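Local coordinates for alanine racemase (Enterococcus faecalis, PDB 3E5P), which belongs to the alanine racemase family and forms a two-chain assembly with bound pyridoxal-5'-phosphate, each chain pairing a TIM-type barrel with a C-terminal beta domain, at residues C[247-252]-C[332-337]; C[5-10]-C[363-368]; C[255-260]-C[277-282]; C[251-256]-C[323-328]. The protein carries 1 engineered substitution. All coordinates share one frame; numbering follows the deposited sequence.

Contact 1 of 4, residues C[247-252]-C[332-337]; sequences LRLTSE and TLVGKD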
loop_
_atom_site.group_PDB
_atom_site.type_symbol
_atom_site.label_atom_id
_atom_site.label_comp_id
_atom_site.label_asym_id
_atom_site.label_seq_id
_atom_site.Cartn_x
_atom_site.Cartn_y
_atom_site.Cartn_z
ATOM N N LEU C 247 0.386 -12.974 11.443
ATOM C CA LEU C 247 -0.570 -12.280 10.582
ATOM C C LEU C 247 -1.534 -13.231 9.919
ATOM O O LEU C 247 -1.121 -14.263 9.406
ATOM C CB LEU C 247 0.208 -11.520 9.499
ATOM C CG LEU C 247 -0.396 -10.633 8.399
ATOM C CD1 LEU C 247 -1.570 -11.318 7.695
ATOM C CD2 LEU C 247 -0.815 -9.328 9.011
ATOM N N ARG C 248 -2.820 -12.879 9.932
ATOM C CA ARG C 248 -3.856 -13.676 9.271
ATOM C C ARG C 248 -4.712 -12.681 8.517
ATOM O O ARG C 248 -4.931 -11.576 8.992
ATOM C CB ARG C 248 -4.713 -14.445 10.281
ATOM C CG ARG C 248 -3.951 -15.536 11.010
ATOM C CD ARG C 248 -4.834 -16.363 11.945
ATOM N NE ARG C 248 -5.716 -17.272 11.219
ATOM C CZ ARG C 248 -7.020 -17.079 11.068
ATOM N NH1 ARG C 248 -7.589 -16.002 11.601
ATOM N NH2 ARG C 248 -7.748 -17.956 10.386
ATOM N N LEU C 249 -5.184 -13.060 7.336
ATOM C CA LEU C 249 -6.000 -12.161 6.528
ATOM C C LEU C 249 -7.322 -12.833 6.203
ATOM O O LEU C 249 -7.368 -13.848 5.511
ATOM C CB LEU C 249 -5.241 -11.790 5.253
ATOM C CG LEU C 249 -5.890 -10.874 4.213
ATOM C CD1 LEU C 249 -6.437 -9.609 4.844
ATOM C CD2 LEU C 249 -4.842 -10.539 3.171
ATOM N N THR C 250 -8.398 -12.243 6.703
ATOM C CA THR C 250 -9.731 -12.791 6.540
ATOM C C THR C 250 -10.712 -11.897 5.805
ATOM O O THR C 250 -10.587 -10.674 5.826
ATOM C CB THR C 250 -10.309 -13.113 7.934
ATOM O OG1 THR C 250 -9.618 -14.245 8.474
ATOM C CG2 THR C 250 -11.781 -13.398 7.870
ATOM N N SER C 251 -11.687 -12.522 5.152
ATOM C CA SER C 251 -12.741 -11.795 4.443
ATOM C C SER C 251 -13.967 -12.693 4.372
ATOM O O SER C 251 -14.057 -13.666 5.120
ATOM C CB SER C 251 -12.307 -11.390 3.034
ATOM O OG SER C 251 -13.190 -10.410 2.509
ATOM N N GLU C 252 -14.904 -12.389 3.482
ATOM C CA GLU C 252 -16.106 -13.195 3.391
ATOM C C GLU C 252 -16.838 -13.036 2.065
ATOM O O GLU C 252 -16.805 -11.971 1.455
ATOM C CB GLU C 252 -17.041 -12.847 4.561
ATOM C CG GLU C 252 -18.458 -12.420 4.170
ATOM C CD GLU C 252 -19.381 -12.181 5.376
ATOM O OE1 GLU C 252 -20.588 -11.927 5.155
ATOM O OE2 GLU C 252 -18.904 -12.243 6.540
ATOM N N THR C 332 -10.592 -17.316 3.934
ATOM C CA THR C 332 -9.246 -17.154 4.478
ATOM C C THR C 332 -8.237 -16.882 3.373
ATOM O O THR C 332 -7.881 -17.777 2.603
ATOM C CB THR C 332 -8.783 -18.413 5.263
ATOM O OG1 THR C 332 -9.610 -18.586 6.413
ATOM C CG2 THR C 332 -7.334 -18.270 5.728
ATOM N N LEU C 333 -7.773 -15.644 3.304
ATOM C CA LEU C 333 -6.798 -15.264 2.295
ATOM C C LEU C 333 -5.402 -15.718 2.721
ATOM O O LEU C 333 -4.652 -16.294 1.936
ATOM C CB LEU C 333 -6.847 -13.754 2.099
ATOM C CG LEU C 333 -8.225 -13.271 1.624
ATOM C CD1 LEU C 333 -8.295 -11.753 1.715
ATOM C CD2 LEU C 333 -8.470 -13.713 0.200
ATOM N N VAL C 334 -5.074 -15.455 3.980
ATOM C CA VAL C 334 -3.794 -15.831 4.568
ATOM C C VAL C 334 -4.131 -16.458 5.917
ATOM O O VAL C 334 -4.891 -15.880 6.693
ATOM C CB VAL C 334 -2.892 -14.589 4.800
ATOM C CG1 VAL C 334 -1.611 -14.996 5.530
ATOM C CG2 VAL C 334 -2.571 -13.923 3.468
ATOM N N GLY C 335 -3.578 -17.631 6.192
ATOM C CA GLY C 335 -3.863 -18.302 7.448
ATOM C C GLY C 335 -4.235 -19.758 7.231
ATOM O O GLY C 335 -4.149 -20.254 6.109
ATOM N N LYS C 336 -4.656 -20.440 8.296
ATOM C CA LYS C 336 -5.032 -21.851 8.201
ATOM C C LYS C 336 -6.532 -22.050 8.255
ATOM O O LYS C 336 -7.254 -21.233 8.832
ATOM C CB LYS C 336 -4.381 -22.664 9.325
ATOM C CG LYS C 336 -2.892 -22.399 9.486
ATOM C CD LYS C 336 -2.137 -23.565 10.120
ATOM C CE LYS C 336 -2.420 -23.716 11.596
ATOM N NZ LYS C 336 -1.535 -24.757 12.189
ATOM N N ASP C 337 -6.985 -23.147 7.655
ATOM C CA ASP C 337 -8.400 -23.513 7.607
ATOM C C ASP C 337 -8.465 -24.962 7.119
ATOM O O ASP C 337 -8.128 -25.256 5.976
ATOM C CB ASP C 337 -9.143 -22.577 6.651
ATOM C CG ASP C 337 -10.615 -22.898 6.538
ATOM O OD1 ASP C 337 -11.240 -23.247 7.566
ATOM O OD2 ASP C 337 -11.154 -22.788 5.420
#
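L249 faces both L333 and V334 in a classic beta bulge, where the antiparallel pairing of strand 247-252 with the corner at 332-337 slips by one residue. Its carbonyl O accepts two backbone hydrogen bonds, from L333 N at 2.9 Å and from V334 N at 3.2 Å, while L249 N donates to V334 O. The L249 side chain leaves with CG anti to the backbone N (chi1 179°). L249 CB lies 3.7 Å from V334 CB, L249 CG comes 3.6 Å from L333 CD1, and L249 CD2 ends 3.9 Å from L333 CB. A branched leucine suits this buried place because one chain can cover both bulge residues. G335 completes the corner at a positive phi (131°); the backbone there leaves no room for a side chain beside the carbonyl O of V334, which suits glycine. Alongside runs the partly exposed R248, long enough to pass the corner; its bend at chi3 brings R248 NH2 to 3.7 Å from K336 O, which sits at the edge of the guanidinium, in its plane.

Contact 2 of 4, residues C[5-10]-C[363-368]; sequences WHRPTR and SQRIPR
P367 sets its CB against one face of the W5 indole, 3.6 Å from the centroid of the six-membered ring and nearly on its normal, a CH-pi contact. The W5 side chain starts away from the other segment and swings back with CG beside the backbone N (chi1 -78°). R10 crosses P367 at about a right angle: bends at chi2 and chi3 fold it over, so that R10 CG lies 3.4 Å from P367 O and CB of the proline lies over a guanidinium face. Proline suits the place, offering a compact apolar ring to both the indole and the flat guanidinium. That guanidinium is held by R10 NH2 donating to W5 O at 2.7 Å, a partner in its own plane. The two loops lead into strands 10-13 and 368-370, parallel neighbours in the mixed sheet, which brings the two ends of the chain together. The R7 and R365 side chains cross at about a right angle, guanidinium planes 89° apart. D288 salt-bridges both arginines, which probably offsets the repulsion of R7 NH1 and R365 NH2, 3.7 Å apart; R365 also pairs with D315 and with E70 of the second subunit. On the turn from S363 to I366, S363 OG accepts from R365 N at 3.0 Å, an ST turn.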
loop_
_atom_site.group_PDB
_atom_site.type_symbol
_atom_site.label_atom_id
_atom_site.label_comp_id
_atom_site.label_asym_id
_atom_site.label_seq_id
_atom_site.Cartn_x
_atom_site.Cartn_y
_atom_site.Cartn_z
ATOM N N TRP C 5 -14.082 -0.546 8.531
ATOM C CA TRP C 5 -14.686 -1.194 9.682
ATOM C C TRP C 5 -15.985 -1.889 9.331
ATOM O O TRP C 5 -16.199 -3.030 9.732
ATOM C CB TRP C 5 -14.927 -0.189 10.805
ATOM C CG TRP C 5 -13.685 0.134 11.562
ATOM C CD1 TRP C 5 -13.052 1.337 11.622
ATOM C CD2 TRP C 5 -12.873 -0.786 12.305
ATOM N NE1 TRP C 5 -11.889 1.227 12.348
ATOM C CE2 TRP C 5 -11.754 -0.066 12.779
ATOM C CE3 TRP C 5 -12.981 -2.152 12.613
ATOM C CZ2 TRP C 5 -10.746 -0.663 13.545
ATOM C CZ3 TRP C 5 -11.975 -2.751 13.378
ATOM C CH2 TRP C 5 -10.871 -2.003 13.833
ATOM N N HIS C 6 -16.849 -1.216 8.573
ATOM C CA HIS C 6 -18.133 -1.802 8.196
ATOM C C HIS C 6 -18.058 -2.771 7.014
ATOM O O HIS C 6 -19.036 -2.984 6.297
ATOM C CB HIS C 6 -19.148 -0.694 7.914
ATOM C CG HIS C 6 -19.487 0.122 9.122
ATOM N ND1 HIS C 6 -18.784 1.251 9.481
ATOM C CD2 HIS C 6 -20.403 -0.077 10.102
ATOM C CE1 HIS C 6 -19.248 1.710 10.632
ATOM N NE2 HIS C 6 -20.229 0.922 11.029
ATOM N N ARG C 7 -16.885 -3.363 6.827
ATOM C CA ARG C 7 -16.667 -4.313 5.752
ATOM C C ARG C 7 -16.058 -5.584 6.357
ATOM O O ARG C 7 -15.172 -5.513 7.206
ATOM C CB ARG C 7 -15.733 -3.705 4.718
ATOM C CG ARG C 7 -15.640 -4.514 3.456
ATOM C CD ARG C 7 -14.571 -3.963 2.558
ATOM N NE ARG C 7 -13.276 -3.970 3.220
ATOM C CZ ARG C 7 -12.161 -3.537 2.650
ATOM N NH1 ARG C 7 -12.215 -3.071 1.411
ATOM N NH2 ARG C 7 -11.004 -3.567 3.311
ATOM N N PRO C 8 -16.522 -6.764 5.918
ATOM C CA PRO C 8 -16.029 -8.051 6.430
ATOM C C PRO C 8 -14.530 -8.367 6.326
ATOM O O PRO C 8 -14.037 -9.259 7.020
ATOM C CB PRO C 8 -16.898 -9.065 5.689
ATOM C CG PRO C 8 -17.173 -8.381 4.390
ATOM C CD PRO C 8 -17.489 -6.975 4.827
ATOM N N THR C 9 -13.803 -7.648 5.477
ATOM C CA THR C 9 -12.366 -7.885 5.321
ATOM C C THR C 9 -11.600 -7.457 6.574
ATOM O O THR C 9 -11.816 -6.359 7.094
ATOM C CB THR C 9 -11.841 -7.107 4.150
ATOM O OG1 THR C 9 -12.657 -7.383 3.014
ATOM C CG2 THR C 9 -10.417 -7.492 3.859
ATOM N N ARG C 10 -10.684 -8.299 7.049
ATOM C CA ARG C 10 -9.963 -7.957 8.274
ATOM C C ARG C 10 -8.588 -8.619 8.431
ATOM O O ARG C 10 -8.371 -9.739 7.964
ATOM C CB ARG C 10 -10.847 -8.315 9.474
ATOM C CG ARG C 10 -10.507 -7.573 10.744
ATOM C CD ARG C 10 -11.734 -6.856 11.317
ATOM N NE ARG C 10 -12.434 -6.082 10.302
ATOM C CZ ARG C 10 -13.569 -5.428 10.514
ATOM N NH1 ARG C 10 -14.134 -5.445 11.707
ATOM N NH2 ARG C 10 -14.150 -4.772 9.525
ATOM N N SER C 363 -3.019 -2.309 2.702
ATOM C CA SER C 363 -3.554 -0.978 2.981
ATOM C C SER C 363 -4.081 -0.775 4.409
ATOM O O SER C 363 -4.410 -1.735 5.114
ATOM C CB SER C 363 -4.675 -0.668 1.979
ATOM O OG SER C 363 -5.308 0.561 2.273
ATOM N N GLN C 364 -4.163 0.485 4.829
ATOM C CA GLN C 364 -4.668 0.800 6.160
ATOM C C GLN C 364 -6.186 0.694 6.116
ATOM O O GLN C 364 -6.853 0.682 7.149
ATOM C CB GLN C 364 -4.264 2.210 6.579
ATOM C CG GLN C 364 -4.164 2.372 8.087
ATOM C CD GLN C 364 -3.023 1.555 8.678
ATOM O OE1 GLN C 364 -3.084 1.109 9.826
ATOM N NE2 GLN C 364 -1.973 1.363 7.895
ATOM N N ARG C 365 -6.723 0.618 4.903
ATOM C CA ARG C 365 -8.160 0.487 4.706
ATOM C C ARG C 365 -8.627 -0.845 5.293
ATOM O O ARG C 365 -9.821 -1.054 5.500
ATOM C CB ARG C 365 -8.500 0.550 3.216
ATOM C CG ARG C 365 -9.959 0.840 2.933
ATOM C CD ARG C 365 -10.244 1.091 1.443
ATOM N NE ARG C 365 -10.126 -0.112 0.617
ATOM C CZ ARG C 365 -10.603 -0.213 -0.622
ATOM N NH1 ARG C 365 -11.230 0.811 -1.184
ATOM N NH2 ARG C 365 -10.468 -1.347 -1.292
ATOM N N ILE C 366 -7.687 -1.754 5.556
ATOM C CA ILE C 366 -8.062 -3.034 6.145
ATOM C C ILE C 366 -7.832 -2.949 7.639
ATOM O O ILE C 366 -6.694 -2.815 8.080
ATOM C CB ILE C 366 -7.207 -4.209 5.653
ATOM C CG1 ILE C 366 -7.319 -4.373 4.145
ATOM C CG2 ILE C 366 -7.658 -5.476 6.336
ATOM C CD1 ILE C 366 -6.594 -5.613 3.628
ATOM N N PRO C 367 -8.906 -3.030 8.440
ATOM C CA PRO C 367 -8.817 -2.965 9.901
ATOM C C PRO C 367 -7.966 -4.100 10.487
ATOM O O PRO C 367 -8.115 -5.265 10.104
ATOM C CB PRO C 367 -10.277 -3.094 10.348
ATOM C CG PRO C 367 -11.038 -2.534 9.221
ATOM C CD PRO C 367 -10.313 -3.084 8.009
ATOM N N ARG C 368 -7.082 -3.754 11.413
ATOM C CA ARG C 368 -6.256 -4.746 12.080
ATOM C C ARG C 368 -6.795 -4.980 13.488
ATOM O O ARG C 368 -7.062 -4.025 14.219
ATOM C CB ARG C 368 -4.814 -4.273 12.196
ATOM C CG ARG C 368 -3.948 -4.568 11.019
ATOM C CD ARG C 368 -3.971 -3.467 9.992
ATOM N NE ARG C 368 -2.754 -3.535 9.191
ATOM C CZ ARG C 368 -2.537 -2.815 8.104
ATOM N NH1 ARG C 368 -3.457 -1.963 7.684
ATOM N NH2 ARG C 368 -1.408 -2.962 7.425
#

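Contact 3 of 4, residues C[255-260]-C[277-282]; sequences HVKRLA and EWIGTV
K257 and I279 form a hydrogen-bonded antiparallel pair, joined by K257 N to I279 O at 2.9 Å and I279 N to K257 O at 2.7 Å. L259 and E277 bond reciprocally in the same way, and T281 N adds a bond to H255 O. Among the aromatic contacts, R258 CB lies 4.1 Å from the centroid of the W278 six-membered ring, over its face. The R258 chain sets off with CG anti to the backbone N (chi1 -179°), which carries R258 CD along the ring to 4.0 Å from W278 CZ2; an arginine here offers methylenes to the indole while the residue stays exposed. V256 CG1 meets the ring edge. On the face that carries K257, L259, E277 and I279, L259 CD1 is 3.7 Å from I279 CG1 and K257 CD 3.7 Å from I279 CB. K257 NZ hydrogen-bonds to G138 O of the second subunit. The ladder is that of strand 256-259, the outermost, within this chain, of the three-stranded antiparallel sheet of the C-terminal domain.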
loop_
_atom_site.group_PDB
_atom_site.type_symbol
_atom_site.label_atom_id
_atom_site.label_comp_id
_atom_site.label_asym_id
_atom_site.label_seq_id
_atom_site.Cartn_x
_atom_site.Cartn_y
_atom_site.Cartn_z
ATOM N N HIS C 255 -21.491 -12.362 -2.085
ATOM C CA HIS C 255 -22.335 -12.584 -3.240
ATOM C C HIS C 255 -21.899 -13.884 -3.883
ATOM O O HIS C 255 -20.712 -14.110 -4.086
ATOM C CB HIS C 255 -22.201 -11.422 -4.230
ATOM C CG HIS C 255 -23.166 -11.483 -5.374
ATOM N ND1 HIS C 255 -22.778 -11.788 -6.662
ATOM C CD2 HIS C 255 -24.503 -11.274 -5.426
ATOM C CE1 HIS C 255 -23.834 -11.763 -7.458
ATOM N NE2 HIS C 255 -24.893 -11.453 -6.733
ATOM N N VAL C 256 -22.869 -14.744 -4.171
ATOM C CA VAL C 256 -22.600 -16.027 -4.802
ATOM C C VAL C 256 -23.606 -16.208 -5.912
ATOM O O VAL C 256 -24.804 -16.035 -5.701
ATOM C CB VAL C 256 -22.756 -17.195 -3.819
ATOM C CG1 VAL C 256 -22.350 -18.491 -4.490
ATOM C CG2 VAL C 256 -21.907 -16.955 -2.585
ATOM N N LYS C 257 -23.123 -16.553 -7.095
ATOM C CA LYS C 257 -23.999 -16.741 -8.236
ATOM C C LYS C 257 -23.458 -17.795 -9.186
ATOM O O LYS C 257 -22.246 -18.019 -9.267
ATOM C CB LYS C 257 -24.190 -15.410 -8.984
ATOM C CG LYS C 257 -23.508 -15.312 -10.360
ATOM C CD LYS C 257 -21.988 -15.188 -10.257
ATOM C CE LYS C 257 -21.537 -13.760 -9.963
ATOM N NZ LYS C 257 -21.569 -12.894 -11.174
ATOM N N ARG C 258 -24.363 -18.447 -9.903
ATOM C CA ARG C 258 -23.964 -19.458 -10.857
ATOM C C ARG C 258 -23.982 -18.843 -12.246
ATOM O O ARG C 258 -24.893 -18.103 -12.597
ATOM C CB ARG C 258 -24.905 -20.662 -10.800
ATOM C CG ARG C 258 -24.505 -21.758 -11.770
ATOM C CD ARG C 258 -25.306 -23.037 -11.583
ATOM N NE ARG C 258 -26.737 -22.840 -11.806
ATOM C CZ ARG C 258 -27.587 -23.819 -12.101
ATOM N NH1 ARG C 258 -27.149 -25.067 -12.216
ATOM N NH2 ARG C 258 -28.872 -23.548 -12.280
ATOM N N LEU C 259 -22.956 -19.152 -13.026
ATOM C CA LEU C 259 -22.824 -18.640 -14.377
ATOM C C LEU C 259 -22.803 -19.787 -15.380
ATOM O O LEU C 259 -22.311 -20.878 -15.082
ATOM C CB LEU C 259 -21.536 -17.816 -14.496
ATOM C CG LEU C 259 -21.584 -16.406 -13.906
ATOM C CD1 LEU C 259 -20.192 -15.826 -13.795
ATOM C CD2 LEU C 259 -22.462 -15.534 -14.788
ATOM N N ALA C 260 -23.348 -19.533 -16.566
ATOM C CA ALA C 260 -23.392 -20.526 -17.632
ATOM C C ALA C 260 -22.013 -20.631 -18.267
ATOM O O ALA C 260 -21.198 -19.720 -18.148
ATOM C CB ALA C 260 -24.415 -20.115 -18.683
ATOM N N GLU C 277 -20.552 -22.887 -13.402
ATOM C CA GLU C 277 -19.614 -22.522 -12.347
ATOM C C GLU C 277 -20.251 -21.647 -11.290
ATOM O O GLU C 277 -21.123 -20.831 -11.586
ATOM C CB GLU C 277 -18.403 -21.789 -12.932
ATOM C CG GLU C 277 -17.264 -22.687 -13.372
ATOM C CD GLU C 277 -16.104 -21.901 -13.966
ATOM O OE1 GLU C 277 -15.677 -20.903 -13.343
ATOM O OE2 GLU C 277 -15.614 -22.284 -15.055
ATOM N N TRP C 278 -19.812 -21.827 -10.050
ATOM C CA TRP C 278 -20.323 -21.031 -8.943
ATOM C C TRP C 278 -19.296 -19.957 -8.619
ATOM O O TRP C 278 -18.196 -20.255 -8.142
ATOM C CB TRP C 278 -20.573 -21.903 -7.714
ATOM C CG TRP C 278 -21.705 -22.866 -7.892
ATOM C CD1 TRP C 278 -21.652 -24.106 -8.460
ATOM C CD2 TRP C 278 -23.072 -22.650 -7.534
ATOM N NE1 TRP C 278 -22.901 -24.675 -8.480
ATOM C CE2 TRP C 278 -23.792 -23.802 -7.917
ATOM C CE3 TRP C 278 -23.760 -21.593 -6.926
ATOM C CZ2 TRP C 278 -25.166 -23.927 -7.714
ATOM C CZ3 TRP C 278 -25.126 -21.718 -6.724
ATOM C CH2 TRP C 278 -25.813 -22.876 -7.119
ATOM N N ILE C 279 -19.653 -18.707 -8.879
ATOM C CA ILE C 279 -18.731 -17.615 -8.627
ATOM C C ILE C 279 -19.089 -16.769 -7.409
ATOM O O ILE C 279 -20.203 -16.241 -7.306
ATOM C CB ILE C 279 -18.633 -16.725 -9.861
ATOM C CG1 ILE C 279 -18.456 -17.604 -11.105
ATOM C CG2 ILE C 279 -17.475 -15.771 -9.727
ATOM C CD1 ILE C 279 -17.299 -18.579 -11.036
ATOM N N GLY C 280 -18.128 -16.648 -6.491
ATOM C CA GLY C 280 -18.328 -15.865 -5.284
ATOM C C GLY C 280 -17.540 -14.569 -5.295
ATOM O O GLY C 280 -16.404 -14.530 -5.764
ATOM N N THR C 281 -18.139 -13.503 -4.773
ATOM C CA THR C 281 -17.491 -12.196 -4.735
ATOM C C THR C 281 -16.892 -11.905 -3.366
ATOM O O THR C 281 -17.572 -11.984 -2.343
ATOM C CB THR C 281 -18.480 -11.082 -5.086
ATOM O OG1 THR C 281 -18.863 -11.214 -6.458
ATOM C CG2 THR C 281 -17.853 -9.713 -4.864
ATOM N N VAL C 282 -15.614 -11.552 -3.357
ATOM C CA VAL C 282 -14.909 -11.261 -2.126
ATOM C C VAL C 282 -14.574 -9.779 -2.076
ATOM O O VAL C 282 -14.014 -9.241 -3.026
ATOM C CB VAL C 282 -13.628 -12.067 -2.064
ATOM C CG1 VAL C 282 -12.964 -11.870 -0.710
ATOM C CG2 VAL C 282 -13.937 -13.533 -2.330
#

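Contact 4 of 4, residues C[251-256]-C[323-328]; sequences SELIHV and EEVPVG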
loop_
_atom_site.group_PDB
_atom_site.type_symbol
_atom_site.label_atom_id
_atom_site.label_comp_id
_atom_site.label_asym_id
_atom_site.label_seq_id
_atom_site.Cartn_x
_atom_site.Cartn_y
_atom_site.Cartn_z
ATOM N N SER C 251 -11.687 -12.522 5.152
ATOM C CA SER C 251 -12.741 -11.795 4.443
ATOM C C SER C 251 -13.967 -12.693 4.372
ATOM O O SER C 251 -14.057 -13.666 5.120
ATOM C CB SER C 251 -12.307 -11.390 3.034
ATOM O OG SER C 251 -13.190 -10.410 2.509
ATOM N N GLU C 252 -14.904 -12.389 3.482
ATOM C CA GLU C 252 -16.106 -13.195 3.391
ATOM C C GLU C 252 -16.838 -13.036 2.065
ATOM O O GLU C 252 -16.805 -11.971 1.455
ATOM C CB GLU C 252 -17.041 -12.847 4.561
ATOM C CG GLU C 252 -18.458 -12.420 4.170
ATOM C CD GLU C 252 -19.381 -12.181 5.376
ATOM O OE1 GLU C 252 -20.588 -11.927 5.155
ATOM O OE2 GLU C 252 -18.904 -12.243 6.540
ATOM N N LEU C 253 -17.488 -14.107 1.617
ATOM C CA LEU C 253 -18.250 -14.069 0.373
ATOM C C LEU C 253 -19.417 -13.128 0.616
ATOM O O LEU C 253 -20.115 -13.258 1.619
ATOM C CB LEU C 253 -18.795 -15.459 0.021
ATOM C CG LEU C 253 -17.817 -16.605 -0.277
ATOM C CD1 LEU C 253 -18.606 -17.872 -0.592
ATOM C CD2 LEU C 253 -16.898 -16.239 -1.451
ATOM N N ILE C 254 -19.631 -12.168 -0.271
ATOM C CA ILE C 254 -20.746 -11.256 -0.083
ATOM C C ILE C 254 -21.710 -11.361 -1.248
ATOM O O ILE C 254 -22.629 -10.559 -1.384
ATOM C CB ILE C 254 -20.278 -9.804 0.042
ATOM C CG1 ILE C 254 -19.468 -9.413 -1.195
ATOM C CG2 ILE C 254 -19.477 -9.630 1.319
ATOM C CD1 ILE C 254 -19.196 -7.934 -1.281
ATOM N N HIS C 255 -21.491 -12.362 -2.085
ATOM C CA HIS C 255 -22.335 -12.584 -3.240
ATOM C C HIS C 255 -21.899 -13.884 -3.883
ATOM O O HIS C 255 -20.712 -14.110 -4.086
ATOM C CB HIS C 255 -22.201 -11.422 -4.230
ATOM C CG HIS C 255 -23.166 -11.483 -5.374
ATOM N ND1 HIS C 255 -22.778 -11.788 -6.662
ATOM C CD2 HIS C 255 -24.503 -11.274 -5.426
ATOM C CE1 HIS C 255 -23.834 -11.763 -7.458
ATOM N NE2 HIS C 255 -24.893 -11.453 -6.733
ATOM N N VAL C 256 -22.869 -14.744 -4.171
ATOM C CA VAL C 256 -22.600 -16.027 -4.802
ATOM C C VAL C 256 -23.606 -16.208 -5.912
ATOM O O VAL C 256 -24.804 -16.035 -5.701
ATOM C CB VAL C 256 -22.756 -17.195 -3.819
ATOM C CG1 VAL C 256 -22.350 -18.491 -4.490
ATOM C CG2 VAL C 256 -21.907 -16.955 -2.585
ATOM N N GLU C 323 -18.501 -26.131 -4.515
ATOM C CA GLU C 323 -19.891 -26.545 -4.546
ATOM C C GLU C 323 -20.720 -25.374 -4.057
ATOM O O GLU C 323 -20.208 -24.487 -3.370
ATOM C CB GLU C 323 -20.090 -27.775 -3.650
ATOM C CG GLU C 323 -19.188 -28.952 -4.043
ATOM C CD GLU C 323 -19.233 -30.112 -3.053
ATOM O OE1 GLU C 323 -19.073 -29.865 -1.835
ATOM O OE2 GLU C 323 -19.412 -31.271 -3.498
ATOM N N GLU C 324 -21.995 -25.365 -4.429
ATOM C CA GLU C 324 -22.897 -24.295 -4.041
ATOM C C GLU C 324 -22.740 -23.940 -2.563
ATOM O O GLU C 324 -22.665 -24.816 -1.697
ATOM C CB GLU C 324 -24.339 -24.698 -4.349
ATOM C CG GLU C 324 -25.377 -23.689 -3.906
ATOM C CD GLU C 324 -26.783 -24.113 -4.280
ATOM O OE1 GLU C 324 -27.115 -25.309 -4.104
ATOM O OE2 GLU C 324 -27.560 -23.247 -4.738
ATOM N N VAL C 325 -22.687 -22.642 -2.291
ATOM C CA VAL C 325 -22.515 -22.141 -0.939
ATOM C C VAL C 325 -23.241 -20.818 -0.772
ATOM O O VAL C 325 -23.346 -20.034 -1.711
ATOM C CB VAL C 325 -21.016 -21.918 -0.631
ATOM C CG1 VAL C 325 -20.847 -21.033 0.594
ATOM C CG2 VAL C 325 -20.334 -23.253 -0.401
ATOM N N PRO C 326 -23.775 -20.560 0.425
ATOM C CA PRO C 326 -24.475 -19.293 0.632
ATOM C C PRO C 326 -23.425 -18.209 0.814
ATOM O O PRO C 326 -22.230 -18.510 0.894
ATOM C CB PRO C 326 -25.263 -19.544 1.912
ATOM C CG PRO C 326 -24.354 -20.459 2.675
ATOM C CD PRO C 326 -23.903 -21.432 1.608
ATOM N N VAL C 327 -23.856 -16.953 0.858
ATOM C CA VAL C 327 -22.910 -15.868 1.069
ATOM C C VAL C 327 -22.743 -15.862 2.574
ATOM O O VAL C 327 -23.641 -16.299 3.285
ATOM C CB VAL C 327 -23.479 -14.506 0.622
ATOM C CG1 VAL C 327 -23.831 -14.549 -0.846
ATOM C CG2 VAL C 327 -24.705 -14.154 1.448
ATOM N N GLY C 328 -21.597 -15.403 3.065
ATOM C CA GLY C 328 -21.400 -15.355 4.504
ATOM C C GLY C 328 -20.257 -16.193 5.034
ATOM O O GLY C 328 -19.610 -15.801 6.012
#
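V256 and V327 slide past each other in opposite directions, V256 CG2 meeting V327 CG1 at 3.5 Å. The same V327 methyl, set anti to the carbonyl carbon, presses on the backbone of the other segment, V327 CG1 lying 3.4 Å from H255 N; a beta-branched residue suits the place, since its methyl, close to the main chain, can press on a neighbouring backbone. V256 turns its other methyl to the backbone too, V256 CG1 lying 3.3 Å from V325 O. L253 points toward the loop and crosses V325 at about a right angle, with L253 CD1 4.1 Å from V325 CG1 and 4.0 Å from P326 O; the same buried side chain also touches I319 and L321 of strand 317-321. E252 runs alongside G328, its chain extended beyond CG, E252 OE1 3.6 Å from G328 CA. G328 N donates to L253 O at 3.0 Å. G328 sits at a positive phi (119°), where a CB would run into the carbonyl O of V327. The pairing joins two linkers between the same sheets of the C-terminal domain: 251-256 leads from the mixed sheet into the three-stranded antiparallel sheet, and the loop at 323-328 leads back from strand 317-321 to strand 330-332.

How the contacts relate
Contact 2 joins the two ends of the chain, and the other three are nested inside the loop it closes. Contacts 1 and 2 lie at the mixed sheet, contact 2 in the loops that lead into two of its strands, their centres about 13 Å apart; strand 247-252 pairs there with strand 10-13, through T250 O and R10 N, and T9 bonds to S251. Contacts 1 and 4 both use strand 247-252, while contacts 3 and 4 share H255 and V256, with centres about 8 Å apart. Contact 4 therefore bridges the mixed sheet and the three-stranded sheet of contact 3. Contacts 2, 3 and 4 each touch the second subunit, so the N-terminal loop and the C-terminal region both take part in the dimer interface.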